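PDB 3M6M: Sensory/regulatory protein rpfC, which probably receives a phosphoryl group through its response regulator receiver domain, as part of a two-component sensory system of the histidine kinase type. Local coordinates for residues D21-E24 / A25-M28; L42-G46 / A47-L51; A104-A107 / C108-G112; R81-A85 / S86-Y90. All coordinates share one frame; numbering follows the deposited sequence.

Interaction 1: D21-E24 / A25-M28. With MG (magnesium ion), chain T.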
loop_
_atom_site.group_PDB
_atom_site.type_symbol
_atom_site.label_atom_id
_atom_site.label_comp_id
_atom_site.label_asym_id
_atom_site.label_seq_id
_atom_site.Cartn_x
_atom_site.Cartn_y
_atom_site.Cartn_z
ATOM N N ASP D 21 -14.464 41.150 5.193
ATOM C CA ASP D 21 -13.120 41.708 5.063
ATOM C C ASP D 21 -12.772 42.455 6.346
ATOM O O ASP D 21 -13.612 43.173 6.897
ATOM C CB ASP D 21 -13.026 42.648 3.858
ATOM C CG ASP D 21 -11.593 42.979 3.486
ATOM O OD1 ASP D 21 -10.890 43.626 4.295
ATOM O OD2 ASP D 21 -11.170 42.605 2.374
ATOM N N ASP D 22 -11.535 42.288 6.809
ATOM C CA ASP D 22 -11.103 42.875 8.081
ATOM C C ASP D 22 -10.846 44.386 8.023
ATOM O O ASP D 22 -10.791 45.047 9.062
ATOM C CB ASP D 22 -9.892 42.126 8.662
ATOM C CG ASP D 22 -8.715 42.063 7.702
ATOM O OD1 ASP D 22 -8.886 41.574 6.565
ATOM O OD2 ASP D 22 -7.609 42.484 8.096
ATOM N N HIS D 23 -10.698 44.925 6.813
ATOM C CA HIS D 23 -10.494 46.362 6.628
ATOM C C HIS D 23 -11.776 47.080 6.216
ATOM O O HIS D 23 -12.522 46.599 5.358
ATOM C CB HIS D 23 -9.366 46.631 5.626
ATOM C CG HIS D 23 -8.001 46.354 6.175
ATOM N ND1 HIS D 23 -7.335 45.167 5.954
ATOM C CD2 HIS D 23 -7.184 47.103 6.953
ATOM C CE1 HIS D 23 -6.164 45.201 6.564
ATOM N NE2 HIS D 23 -6.048 46.364 7.178
ATOM N N GLU D 24 -12.017 48.234 6.840
ATOM C CA GLU D 24 -13.231 49.027 6.628
ATOM C C GLU D 24 -13.394 49.502 5.183
ATOM O O GLU D 24 -14.485 49.408 4.618
ATOM C CB GLU D 24 -13.257 50.223 7.590
ATOM C CG GLU D 24 -14.560 51.025 7.580
ATOM C CD GLU D 24 -14.551 52.185 8.564
ATOM O OE1 GLU D 24 -14.387 51.941 9.781
ATOM O OE2 GLU D 24 -14.719 53.345 8.123
ATOM N N ALA D 25 -12.308 50.001 4.597
ATOM C CA ALA D 25 -12.320 50.509 3.225
ATOM C C ALA D 25 -12.759 49.451 2.206
ATOM O O ALA D 25 -13.563 49.742 1.315
ATOM C CB ALA D 25 -10.954 51.083 2.855
ATOM N N ASN D 26 -12.238 48.233 2.350
ATOM C CA ASN D 26 -12.573 47.121 1.455
ATOM C C ASN D 26 -14.051 46.734 1.499
ATOM O O ASN D 26 -14.654 46.455 0.463
ATOM C CB ASN D 26 -11.700 45.898 1.752
ATOM C CG ASN D 26 -10.235 46.120 1.412
ATOM O OD1 ASN D 26 -9.902 46.808 0.447
ATOM N ND2 ASN D 26 -9.352 45.522 2.201
ATOM N N ARG D 27 -14.623 46.722 2.700
ATOM C CA ARG D 27 -16.050 46.450 2.877
ATOM C C ARG D 27 -16.900 47.532 2.215
ATOM O O ARG D 27 -17.940 47.235 1.623
ATOM C CB ARG D 27 -16.411 46.348 4.364
ATOM C CG ARG D 27 -15.702 45.232 5.123
ATOM C CD ARG D 27 -16.339 44.988 6.487
ATOM N NE ARG D 27 -16.344 46.183 7.333
ATOM C CZ ARG D 27 -15.386 46.508 8.197
ATOM N NH1 ARG D 27 -14.321 45.730 8.350
ATOM N NH2 ARG D 27 -15.496 47.617 8.915
ATOM N N MET D 28 -16.441 48.778 2.311
ATOM C CA MET D 28 -17.163 49.926 1.762
ATOM C C MET D 28 -17.203 49.953 0.235
ATOM O O MET D 28 -18.257 50.212 -0.348
ATOM C CB MET D 28 -16.595 51.241 2.309
ATOM C CG MET D 28 -17.013 51.541 3.741
ATOM S SD MET D 28 -16.489 53.172 4.306
ATOM C CE MET D 28 -17.365 53.279 5.869
HETATM MG MG MG T . -7.189 41.372 4.683
#

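Interaction 2: L42-G46 / A47-L51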
loop_
_atom_site.group_PDB
_atom_site.type_symbol
_atom_site.label_atom_id
_atom_site.label_comp_id
_atom_site.label_asym_id
_atom_site.label_seq_id
_atom_site.Cartn_x
_atom_site.Cartn_y
_atom_site.Cartn_z
ATOM N N LEU D 42 -24.709 42.533 3.186
ATOM C CA LEU D 42 -24.324 42.637 4.592
ATOM C C LEU D 42 -22.813 42.449 4.703
ATOM O O LEU D 42 -22.261 41.452 4.225
ATOM C CB LEU D 42 -25.061 41.616 5.470
ATOM C CG LEU D 42 -24.854 41.755 6.990
ATOM C CD1 LEU D 42 -25.718 42.867 7.585
ATOM C CD2 LEU D 42 -25.120 40.443 7.707
ATOM N N CYS D 43 -22.153 43.422 5.323
ATOM C CA CYS D 43 -20.711 43.380 5.513
ATOM C C CYS D 43 -20.359 43.028 6.947
ATOM O O CYS D 43 -20.980 43.523 7.889
ATOM C CB CYS D 43 -20.075 44.709 5.120
ATOM S SG CYS D 43 -20.209 45.054 3.366
ATOM N N VAL D 44 -19.355 42.171 7.097
ATOM C CA VAL D 44 -18.937 41.696 8.408
ATOM C C VAL D 44 -17.405 41.723 8.534
ATOM O O VAL D 44 -16.696 41.770 7.523
ATOM C CB VAL D 44 -19.579 40.314 8.720
ATOM C CG1 VAL D 44 -18.655 39.152 8.345
ATOM C CG2 VAL D 44 -20.017 40.251 10.174
ATOM N N ASN D 45 -16.901 41.699 9.766
ATOM C CA ASN D 45 -15.487 41.995 10.035
ATOM C C ASN D 45 -14.497 40.826 9.912
ATOM O O ASN D 45 -13.286 41.046 9.826
ATOM C CB ASN D 45 -15.335 42.664 11.409
ATOM C CG ASN D 45 -15.827 44.107 11.428
ATOM O OD1 ASN D 45 -15.538 44.851 12.365
ATOM N ND2 ASN D 45 -16.570 44.507 10.398
ATOM N N GLY D 46 -15.004 39.595 9.912
ATOM C CA GLY D 46 -14.141 38.415 9.871
ATOM C C GLY D 46 -14.849 37.132 9.488
ATOM O O GLY D 46 -16.046 37.135 9.204
ATOM N N ALA D 47 -14.099 36.032 9.494
ATOM C CA ALA D 47 -14.604 34.727 9.063
ATOM C C ALA D 47 -15.605 34.097 10.034
ATOM O O ALA D 47 -16.533 33.410 9.607
ATOM C CB ALA D 47 -13.451 33.769 8.794
ATOM N N GLU D 48 -15.412 34.324 11.330
ATOM C CA GLU D 48 -16.309 33.774 12.347
ATOM C C GLU D 48 -17.682 34.429 12.305
ATOM O O GLU D 48 -18.701 33.776 12.556
ATOM C CB GLU D 48 -15.704 33.926 13.740
ATOM C CG GLU D 48 -14.672 32.869 14.078
ATOM C CD GLU D 48 -13.857 33.210 15.313
ATOM O OE1 GLU D 48 -12.791 32.587 15.507
ATOM O OE2 GLU D 48 -14.277 34.093 16.095
ATOM N N GLN D 49 -17.693 35.719 11.976
ATOM C CA GLN D 49 -18.914 36.516 11.962
ATOM C C GLN D 49 -19.813 36.210 10.762
ATOM O O GLN D 49 -21.033 36.332 10.859
ATOM C CB GLN D 49 -18.588 38.015 12.022
ATOM C CG GLN D 49 -17.851 38.473 13.284
ATOM C CD GLN D 49 -16.335 38.487 13.121
ATOM O OE1 GLN D 49 -15.740 37.545 12.592
ATOM N NE2 GLN D 49 -15.706 39.563 13.582
ATOM N N VAL D 50 -19.213 35.821 9.636
ATOM C CA VAL D 50 -19.992 35.389 8.467
ATOM C C VAL D 50 -20.650 34.031 8.727
ATOM O O VAL D 50 -21.795 33.802 8.336
ATOM C CB VAL D 50 -19.178 35.425 7.116
ATOM C CG1 VAL D 50 -17.698 35.340 7.353
ATOM C CG2 VAL D 50 -19.621 34.331 6.146
ATOM N N LEU D 51 -19.930 33.147 9.412
ATOM C CA LEU D 51 -20.482 31.851 9.807
ATOM C C LEU D 51 -21.657 32.030 10.771
ATOM O O LEU D 51 -22.669 31.336 10.655
ATOM C CB LEU D 51 -19.398 30.951 10.408
ATOM C CG LEU D 51 -18.253 30.520 9.480
ATOM C CD1 LEU D 51 -17.059 29.994 10.271
ATOM C CD2 LEU D 51 -18.711 29.492 8.458
#

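Interaction 3: A104-A107 / C108-G112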
loop_
_atom_site.group_PDB
_atom_site.type_symbol
_atom_site.label_atom_id
_atom_site.label_comp_id
_atom_site.label_asym_id
_atom_site.label_seq_id
_atom_site.Cartn_x
_atom_site.Cartn_y
_atom_site.Cartn_z
ATOM N N ALA D 104 -1.866 29.672 -3.093
ATOM C CA ALA D 104 -3.089 30.082 -2.402
ATOM C C ALA D 104 -4.365 29.737 -3.176
ATOM O O ALA D 104 -5.402 29.450 -2.570
ATOM C CB ALA D 104 -3.046 31.572 -2.083
ATOM N N ILE D 105 -4.289 29.769 -4.508
ATOM C CA ILE D 105 -5.436 29.440 -5.361
ATOM C C ILE D 105 -5.771 27.947 -5.281
ATOM O O ILE D 105 -6.944 27.574 -5.218
ATOM C CB ILE D 105 -5.220 29.863 -6.842
ATOM C CG1 ILE D 105 -4.785 31.329 -6.932
ATOM C CG2 ILE D 105 -6.497 29.648 -7.656
ATOM C CD1 ILE D 105 -4.180 31.721 -8.274
ATOM N N ARG D 106 -4.734 27.108 -5.273
ATOM C CA ARG D 106 -4.891 25.659 -5.144
ATOM C C ARG D 106 -5.593 25.289 -3.837
ATOM O O ARG D 106 -6.544 24.507 -3.843
ATOM C CB ARG D 106 -3.530 24.958 -5.241
ATOM C CG ARG D 106 -3.582 23.436 -5.170
ATOM C CD ARG D 106 -2.187 22.836 -5.302
ATOM N NE ARG D 106 -2.176 21.398 -5.037
ATOM C CZ ARG D 106 -1.921 20.847 -3.851
ATOM N NH1 ARG D 106 -1.648 21.608 -2.797
ATOM N NH2 ARG D 106 -1.937 19.528 -3.718
ATOM N N ALA D 107 -5.129 25.872 -2.733
ATOM C CA ALA D 107 -5.692 25.618 -1.406
ATOM C C ALA D 107 -7.197 25.883 -1.341
ATOM O O ALA D 107 -7.953 25.068 -0.809
ATOM C CB ALA D 107 -4.964 26.438 -0.358
ATOM N N CYS D 108 -7.620 27.019 -1.892
ATOM C CA CYS D 108 -9.024 27.417 -1.876
ATOM C C CYS D 108 -9.884 26.561 -2.803
ATOM O O CYS D 108 -10.980 26.148 -2.421
ATOM C CB CYS D 108 -9.173 28.903 -2.213
ATOM S SG CYS D 108 -8.410 30.010 -0.998
ATOM N N GLU D 109 -9.379 26.288 -4.008
ATOM C CA GLU D 109 -10.070 25.425 -4.971
ATOM C C GLU D 109 -10.319 24.032 -4.387
ATOM O O GLU D 109 -11.407 23.476 -4.545
ATOM C CB GLU D 109 -9.287 25.331 -6.289
ATOM C CG GLU D 109 -10.001 24.542 -7.393
ATOM C CD GLU D 109 -9.214 24.466 -8.699
ATOM O OE1 GLU D 109 -7.973 24.310 -8.659
ATOM O OE2 GLU D 109 -9.847 24.550 -9.773
ATOM N N GLN D 110 -9.309 23.488 -3.708
ATOM C CA GLN D 110 -9.401 22.183 -3.048
ATOM C C GLN D 110 -10.386 22.196 -1.879
ATOM O O GLN D 110 -10.992 21.172 -1.563
ATOM C CB GLN D 110 -8.022 21.723 -2.555
ATOM C CG GLN D 110 -6.983 21.485 -3.651
ATOM C CD GLN D 110 -7.064 20.103 -4.275
ATOM O OE1 GLN D 110 -6.160 19.282 -4.104
ATOM N NE2 GLN D 110 -8.143 19.838 -5.008
ATOM N N ALA D 111 -10.538 23.360 -1.247
ATOM C CA ALA D 111 -11.435 23.524 -0.103
ATOM C C ALA D 111 -12.868 23.883 -0.512
ATOM O O ALA D 111 -13.720 24.137 0.343
ATOM C CB ALA D 111 -10.873 24.559 0.866
ATOM N N GLY D 112 -13.124 23.910 -1.819
ATOM C CA GLY D 112 -14.476 24.094 -2.338
ATOM C C GLY D 112 -14.881 25.514 -2.691
ATOM O O GLY D 112 -16.069 25.799 -2.835
#

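Interaction 4: R81-A85 / S86-Y90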
loop_
_atom_site.group_PDB
_atom_site.type_symbol
_atom_site.label_atom_id
_atom_site.label_comp_id
_atom_site.label_asym_id
_atom_site.label_seq_id
_atom_site.Cartn_x
_atom_site.Cartn_y
_atom_site.Cartn_z
ATOM N N ARG D 81 -17.372 23.309 4.445
ATOM C CA ARG D 81 -17.417 21.994 3.799
ATOM C C ARG D 81 -18.010 20.919 4.723
ATOM O O ARG D 81 -18.902 20.174 4.312
ATOM C CB ARG D 81 -16.024 21.582 3.297
ATOM C CG ARG D 81 -15.961 20.189 2.673
ATOM C CD ARG D 81 -16.126 20.222 1.161
ATOM N NE ARG D 81 -14.841 20.402 0.484
ATOM C CZ ARG D 81 -14.688 20.565 -0.829
ATOM N NH1 ARG D 81 -15.741 20.576 -1.637
ATOM N NH2 ARG D 81 -13.473 20.717 -1.336
ATOM N N VAL D 82 -17.520 20.848 5.961
ATOM C CA VAL D 82 -18.039 19.880 6.936
ATOM C C VAL D 82 -19.449 20.247 7.432
ATOM O O VAL D 82 -20.295 19.370 7.604
ATOM C CB VAL D 82 -17.035 19.592 8.109
ATOM C CG1 VAL D 82 -16.624 20.862 8.824
ATOM C CG2 VAL D 82 -17.617 18.588 9.098
ATOM N N MET D 83 -19.696 21.541 7.633
ATOM C CA MET D 83 -21.022 22.030 8.018
ATOM C C MET D 83 -22.071 21.670 6.966
ATOM O O MET D 83 -23.154 21.188 7.302
ATOM C CB MET D 83 -21.002 23.543 8.263
ATOM C CG MET D 83 -20.340 23.961 9.568
ATOM S SD MET D 83 -19.940 25.720 9.639
ATOM C CE MET D 83 -21.457 26.419 10.288
ATOM N N GLN D 84 -21.727 21.880 5.696
ATOM C CA GLN D 84 -22.610 21.558 4.569
ATOM C C GLN D 84 -22.866 20.060 4.405
ATOM O O GLN D 84 -23.904 19.658 3.878
ATOM C CB GLN D 84 -22.075 22.168 3.269
ATOM C CG GLN D 84 -22.371 23.656 3.141
ATOM C CD GLN D 84 -21.528 24.366 2.090
ATOM O OE1 GLN D 84 -20.816 23.739 1.304
ATOM N NE2 GLN D 84 -21.611 25.690 2.077
ATOM N N ALA D 85 -21.923 19.239 4.862
ATOM C CA ALA D 85 -22.107 17.789 4.889
ATOM C C ALA D 85 -22.831 17.338 6.160
ATOM O O ALA D 85 -23.261 16.184 6.265
ATOM C CB ALA D 85 -20.773 17.090 4.758
ATOM N N SER D 86 -22.968 18.255 7.117
ATOM C CA SER D 86 -23.643 17.969 8.386
ATOM C C SER D 86 -25.117 18.396 8.405
ATOM O O SER D 86 -25.810 18.195 9.404
ATOM C CB SER D 86 -22.887 18.614 9.551
ATOM O OG SER D 86 -21.564 18.118 9.639
ATOM N N GLY D 87 -25.589 18.988 7.309
ATOM C CA GLY D 87 -26.997 19.366 7.183
ATOM C C GLY D 87 -27.257 20.817 6.823
ATOM O O GLY D 87 -28.391 21.188 6.514
ATOM N N MET D 88 -26.214 21.641 6.864
ATOM C CA MET D 88 -26.334 23.058 6.533
ATOM C C MET D 88 -26.606 23.258 5.041
ATOM O O MET D 88 -26.067 22.536 4.197
ATOM C CB MET D 88 -25.069 23.812 6.946
ATOM C CG MET D 88 -25.197 25.327 6.928
ATOM S SD MET D 88 -23.602 26.161 6.985
ATOM C CE MET D 88 -24.124 27.860 7.166
ATOM N N ARG D 89 -27.457 24.236 4.740
ATOM C CA ARG D 89 -27.760 24.649 3.372
ATOM C C ARG D 89 -26.479 25.043 2.629
ATOM O O ARG D 89 -25.632 25.758 3.175
ATOM C CB ARG D 89 -28.741 25.827 3.401
ATOM C CG ARG D 89 -29.017 26.486 2.056
ATOM C CD ARG D 89 -29.132 27.996 2.218
ATOM N NE ARG D 89 -29.630 28.660 1.014
ATOM C CZ ARG D 89 -30.911 28.946 0.782
ATOM N NH1 ARG D 89 -31.848 28.625 1.670
ATOM N NH2 ARG D 89 -31.260 29.557 -0.343
ATOM N N TYR D 90 -26.339 24.568 1.393
ATOM C CA TYR D 90 -25.213 24.955 0.551
ATOM C C TYR D 90 -25.349 26.395 0.071
ATOM O O TYR D 90 -26.428 26.830 -0.338
ATOM C CB TYR D 90 -25.062 24.023 -0.657
ATOM C CG TYR D 90 -23.922 24.423 -1.573
ATOM C CD1 TYR D 90 -22.612 24.031 -1.297
ATOM C CD2 TYR D 90 -24.150 25.212 -2.704
ATOM C CE1 TYR D 90 -21.557 24.407 -2.125
ATOM C CE2 TYR D 90 -23.103 25.594 -3.540
ATOM C CZ TYR D 90 -21.809 25.188 -3.243
ATOM O OH TYR D 90 -20.768 25.556 -4.065
#

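Interaction 1: D21-E24 / A25-M28
Asp21 and His23 meet Asn26 and Arg27 in a local contact where the loop after strand 16-20 turns into helix 24-35, at the metal-binding corner of a receiver domain. Asp21 OD1 is gripped twice. His23 N donates to the anti lone pair of Asp21 OD1 at 2.8 Å, closing an Asx turn, and Asn26 ND2 reaches the same OD1 at 3.2 Å from above the carboxylate plane. OD1 stays almost within the plane of the amide, although amide and carboxylate are turned 63° against each other. Asn26 can do this because its CG lies beside its own backbone N (chi1 -67°), which sends the amide back to the start of the helix. Arg27 bends at chi3 (-58°) and presents NH1 to Asp21 O at 3.0 Å, in a nearly straight bond lying in the guanidinium plane, while Glu24 CA sits over one face. The Glu24 carboxylate stays beyond salt-bridge range of that group, and Glu24 OE2 lies 3.5 Å from Met28 CE, the two side chains lying side by side. Asp22 OD1 binds the magnesium ion at 2.5 Å, together with Asp65 and the backbone oxygen of His67. Around the turn, Asp21 pairs through its backbone with Val44 of neighbouring strand 40-44, and its OD2 forms a salt bridge with Lys119, just past strand 115-118.

Interaction 2: L42-G46 / A47-L51
Gly46 and Gln49 meet where strand 40-44 gives way to helix 47-56, and Val44 packs against the same glutamine from the strand side. The Gln49 side chain leaves the helix with CG beside its backbone N, then bends sharply at chi2 (93°), so the amide folds back over the glycine that precedes the helix. Gln49 OE1 comes within 3.3 Å of Gly46 CA, an approach that the lack of a side chain there permits. The amide only packs on the glycine backbone: the angle from Gly46 N to Gln49 OE1 is too poor for a bond. At the other end of the amide, Gln49 NE2 rests 3.8 Å from Asn45 CB.

Gly46 occupies the N-cap position and is nearly fully extended. Its carbonyl points into the first turn of the helix, where Gly46 O takes a weak bond from Val50 N at 3.5 Å and also packs on Val50 CG1, 3.1 Å away. This is the beta-to-alpha turn that follows the second strand of the receiver's five-stranded parallel sheet, whose strand order is 2-1-3-4-5, with 40-44 at one edge.

Val44 spreads both methyls over the start of the helix. Val44 CG2 presses on Gln49 CB at 3.2 Å, a tight meeting, and Val44 CG1 lies 4.0 Å from Val50 CB. Val50 in turn packs on Leu18 and Ala20 of strand 16-20 and on Met76 of helix 73-85, while Glu48 turns outward to a salt bridge with a basic side chain in the chain of another protein.

Interaction 3: A104-A107 / C108-G112
Arg106 and Gln110, one turn apart on helix 102-110, meet through different first torsions. Arg106 sends CG anti to its N (chi1 -178°) and continues extended. Gln110 keeps CG beside its own N and folds at chi2 (-85°). Arg106 CG and Gln110 CG end 4.2 Å apart. Further out, the amide oxygen of Gln110 is carried over one face of the guanidinium, too far off for a bond. The fold also lays Gln110 CG against the backbone, 3.1 Å from Arg106 O, the same oxygen that accepts from Gln110 N at 2.9 Å. The next bond back, Glu109 N to Ile105 O at 3.0 Å, is equally regular.

On the inner side of the helix, Cys108 SG lies 3.4 Å from Ala104 O, which also accepts a weak bond from Cys108 N. The helix then ends: Ala111 N is only weakly bonded to Ala107 O, and Gly112, with positive phi, closes a Schellman motif in which Gly112 N reaches Glu109 O at 3.3 Å. This C-terminal stop turns the chain toward the last strand of the sheet.

Helix 102-110 is the connecting helix of the beta-alpha-beta unit between strands 93-97 and 115-118. Ile105 and Cys108 rest on Phe116 of the latter strand, while Ala107 and Ala111 pack on Leu74 of helix 73-85, which Ala111 also touches at Leu77 and Lys78.

Interaction 4: R81-A85 / S86-Y90
Ser86 reaches back to Val82 and Met88 to Met83 where helix 73-85 runs out into the loop before strand 93-97. Ser86 OG stands beside its backbone N (chi1 -60°), which points it at the preceding turn, and it donates to Val82 O at 2.7 Å from above the carbonyl plane. Met83 O is held by two N-H groups from opposite faces of its plane: Met88 N at 3.1 Å and Ser86 N at 2.9 Å. Gly87, with positive phi, makes the turn between those two donors.

Met88 takes CG anti to its N (chi1 -167°) and stays extended, carrying SD across to Met83, whose own chain is bent at chi3 (88°). Met88 SD sits 3.9 Å from both CB and CE of Met83. Gln84 runs extended beyond CG past the backbone of Met88 and Arg89, and Gln84 OE1 comes 3.2 Å from Tyr90 CD1, the amide meeting the ring obliquely.

Val82, Met83, Ala85 and Ser86 also pack against the chain of another protein, where a polar side chain hydrogen-bonds Ala85 O. Within the domain, Met83 touches Leu51 and Met88 touches Met54, both on helix 47-56.

Interaction 1 is a surface contact, and its chemistry is the most polar: carboxylate, amide and guanidinium bonds beside the magnesium ion. Interactions 2, 3 and 4 are partly buried, and they rely on backbone bonds at helix ends and on packing. Interactions 1 and 2 touch, with the Arg27 guanidinium against Asn45, and both lie at helix starts after adjacent strands. The 81-85/86-90 contact touches interaction 2 through apolar side chains, and it packs on interaction 3 through Arg81, which lies beside the end of helix 102-110. Interactions 3 and 4 both end helices with a positive-phi glycine. Interactions 1 and 4 lie on opposite sides of the chain's centre, their centres about 27 Å apart.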